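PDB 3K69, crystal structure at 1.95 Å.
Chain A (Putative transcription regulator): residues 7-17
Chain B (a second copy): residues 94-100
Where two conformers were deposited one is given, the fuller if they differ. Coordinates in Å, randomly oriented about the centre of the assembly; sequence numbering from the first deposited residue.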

# COMPACT_ATOMS: atom_id res chain seq x y z
N MSE A 7 -7.45 6.18 8.80
CA MSE A 7 -7.89 6.77 7.50
C MSE A 7 -8.00 5.67 6.44
O MSE A 7 -8.96 5.63 5.68
CB MSE A 7 -6.92 7.86 7.04
CG MSE A 7 -7.34 8.58 5.75
SE MSE A 7 -6.48 10.35 5.47
CE MSE A 7 -4.63 9.90 5.93
N LYS A 8 -7.02 4.77 6.39
CA LYS A 8 -7.15 3.56 5.55
C LYS A 8 -8.19 2.57 6.16
O LYS A 8 -8.70 1.68 5.45
CB LYS A 8 -5.80 2.91 5.34
CG LYS A 8 -4.92 3.65 4.33
CD LYS A 8 -3.84 2.72 3.72
CE LYS A 8 -2.68 2.45 4.71
N LEU A 9 -8.52 2.78 7.46
CA LEU A 9 -9.66 2.14 8.14
C LEU A 9 -11.01 2.40 7.42
O LEU A 9 -11.99 1.64 7.58
CB LEU A 9 -9.73 2.59 9.59
CG LEU A 9 -10.68 1.90 10.57
CD1 LEU A 9 -10.54 0.34 10.62
CD2 LEU A 9 -10.42 2.51 11.92
N ASP A 10 -11.04 3.43 6.58
CA ASP A 10 -12.27 3.85 5.94
C ASP A 10 -12.83 2.78 5.02
O ASP A 10 -14.03 2.72 4.89
CB ASP A 10 -12.06 5.14 5.13
CG ASP A 10 -11.94 6.39 6.02
OD1 ASP A 10 -12.23 6.29 7.23
OD2 ASP A 10 -11.56 7.46 5.52
N PHE A 11 -11.97 2.05 4.30
CA PHE A 11 -12.46 0.99 3.43
C PHE A 11 -13.27 -0.04 4.24
O PHE A 11 -14.42 -0.39 3.88
CB PHE A 11 -11.31 0.31 2.68
CG PHE A 11 -11.76 -0.84 1.77
CD1 PHE A 11 -12.51 -0.58 0.63
CD2 PHE A 11 -11.40 -2.14 2.03
CE1 PHE A 11 -12.92 -1.61 -0.20
CE2 PHE A 11 -11.78 -3.16 1.17
CZ PHE A 11 -12.55 -2.89 0.06
N SER A 12 -12.69 -0.54 5.32
CA SER A 12 -13.39 -1.49 6.20
C SER A 12 -14.67 -0.91 6.79
O SER A 12 -15.67 -1.59 6.88
CB SER A 12 -12.47 -1.97 7.32
OG SER A 12 -13.11 -2.93 8.17
N VAL A 13 -14.64 0.35 7.20
CA VAL A 13 -15.85 1.02 7.70
C VAL A 13 -16.95 0.96 6.64
O VAL A 13 -18.08 0.65 6.98
CB VAL A 13 -15.58 2.46 8.13
CG1 VAL A 13 -16.92 3.19 8.47
CG2 VAL A 13 -14.64 2.45 9.32
N ALA A 14 -16.61 1.22 5.37
CA ALA A 14 -17.59 1.17 4.29
C ALA A 14 -18.07 -0.25 4.00
O ALA A 14 -19.25 -0.46 3.91
CB ALA A 14 -17.06 1.80 3.05
N VAL A 15 -17.16 -1.19 3.88
CA VAL A 15 -17.52 -2.57 3.70
C VAL A 15 -18.43 -3.07 4.81
O VAL A 15 -19.50 -3.62 4.53
CB VAL A 15 -16.25 -3.48 3.60
CG1 VAL A 15 -16.63 -4.91 3.62
CG2 VAL A 15 -15.40 -3.17 2.33
N HIS A 16 -18.00 -2.88 6.04
CA HIS A 16 -18.75 -3.34 7.20
C HIS A 16 -20.15 -2.66 7.27
O HIS A 16 -21.18 -3.33 7.53
CB HIS A 16 -17.92 -3.08 8.46
CG HIS A 16 -18.37 -3.83 9.65
ND1 HIS A 16 -17.51 -4.21 10.66
CD2 HIS A 16 -19.60 -4.28 10.01
CE1 HIS A 16 -18.19 -4.85 11.60
NE2 HIS A 16 -19.46 -4.92 11.22
N SER A 17 -20.22 -1.36 6.97
CA SER A 17 -21.48 -0.64 7.00
C SER A 17 -22.45 -1.14 5.92
O SER A 17 -23.65 -1.38 6.20
CB SER A 17 -21.25 0.88 6.88
OG SER A 17 -20.55 1.39 8.01
N ALA B 94 -5.09 -5.84 11.56
CA ALA B 94 -6.07 -5.41 12.56
C ALA B 94 -6.32 -3.88 12.61
O ALA B 94 -7.46 -3.46 12.80
CB ALA B 94 -5.72 -5.93 13.99
N ARG B 95 -5.29 -3.07 12.47
CA ARG B 95 -5.46 -1.62 12.52
C ARG B 95 -6.37 -1.11 11.39
O ARG B 95 -6.90 -0.01 11.48
CB ARG B 95 -4.11 -0.89 12.42
CG ARG B 95 -3.32 -1.21 11.19
N PHE B 96 -6.50 -1.88 10.31
CA PHE B 96 -7.33 -1.49 9.17
C PHE B 96 -8.68 -2.21 9.08
O PHE B 96 -9.38 -2.08 8.09
CB PHE B 96 -6.55 -1.80 7.92
CG PHE B 96 -5.24 -1.10 7.83
CD1 PHE B 96 -5.18 0.28 7.95
CD2 PHE B 96 -4.07 -1.81 7.61
CE1 PHE B 96 -3.97 0.94 7.84
CE2 PHE B 96 -2.86 -1.15 7.50
CZ PHE B 96 -2.82 0.23 7.61
N ILE B 97 -9.00 -2.99 10.10
CA ILE B 97 -10.20 -3.80 10.11
C ILE B 97 -11.12 -3.42 11.30
O ILE B 97 -10.67 -3.20 12.45
CB ILE B 97 -9.81 -5.31 10.12
CG1 ILE B 97 -9.01 -5.67 8.85
CG2 ILE B 97 -11.04 -6.21 10.42
CD1 ILE B 97 -8.38 -7.05 8.91
N THR B 98 -12.41 -3.34 11.00
CA THR B 98 -13.50 -3.01 11.95
C THR B 98 -14.10 -4.25 12.67
O THR B 98 -13.66 -5.38 12.43
CB THR B 98 -14.68 -2.29 11.19
OG1 THR B 98 -15.15 -3.15 10.13
CG2 THR B 98 -14.23 -0.90 10.61
N GLY B 99 -15.10 -4.05 13.52
CA GLY B 99 -15.73 -5.15 14.27
C GLY B 99 -14.95 -5.48 15.55
O GLY B 99 -14.17 -4.63 16.02
N PRO B 100 -15.14 -6.70 16.12
CA PRO B 100 -14.38 -7.21 17.28
C PRO B 100 -12.97 -7.76 16.98
O PRO B 100 -12.57 -7.93 15.83
CB PRO B 100 -15.27 -8.35 17.79
CG PRO B 100 -15.81 -8.92 16.56
CD PRO B 100 -16.14 -7.70 15.70
O HOH W 1 -9.76 -0.51 5.80

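The segment of chain B that packs against the N-terminal helix of chain A opens with a short 3-10 turn, residues 94-96, and then runs on in extended form. A94(B) makes no contact itself, but its carbonyl O accepts a hydrogen bond from the backbone N of I97(B) at 3.1 Å, closing the turn. R95(B), modelled only as far as CG, contributes through its backbone: its carbonyl O lies 3.8 Å from CD1 of L9(A).

F96(B) is where the two backbones come closest in register, its CA 4.4 Å from that of L9(A). Its CA-to-CB bond points sideways, yet the ring reaches back to chain A, where CZ lies 3.7 Å from CE of K8(A), the last side-chain atom modelled for that lysine. The backbone N of L9(A) sits at the edge of the ring, near its plane. The leucine side chain, t at chi1 and p at chi2, brings CD1 to 3.5 Å from the carbonyl C of F96(B), so that an aliphatic group packs directly on the chain B backbone. The carbonyl O of F96(B) lies 3.2 Å from CB of S12(A) and is also drawn into a water bridge. Water 1 donates to this O at 2.8 Å and to O of K8(A) at 2.5 Å, and accepts from N of S12(A) at 3.0 Å, thereby linking backbone polar groups of K8(A) and S12(A) to F96(B).

The CA-to-CB bond of I97(B) points away from chain A, and its contacts are mostly those of its backbone, with N 3.7 Å from CD1 of L9(A) and CA 3.6 Å from OG of S12(A).

T98(B) is the polar centre of the contact. Pointing toward the helix in the p rotamer, it places OG1 within hydrogen-bonding distance of two side chains one helical turn apart: OG of S12(A) at 2.8 Å and ND1 of H16(A) at 2.6 Å. OG1 lies at the edge of the imidazole, near its plane, as a bond to a ring nitrogen requires. The methyl group serves the apolar side, CG2 lying 3.6 Å from CG2 of V13(A) and 3.9 Å from CD1 of L9(A).

G99(B) continues along the imidazole edge, its CA 3.6 Å from CE1 of H16(A). Its phi/psi of 84/-160° would jam a CB against the preceding carbonyl O, so the backbone itself calls for glycine. P100(B) then turns away, and the contact ends.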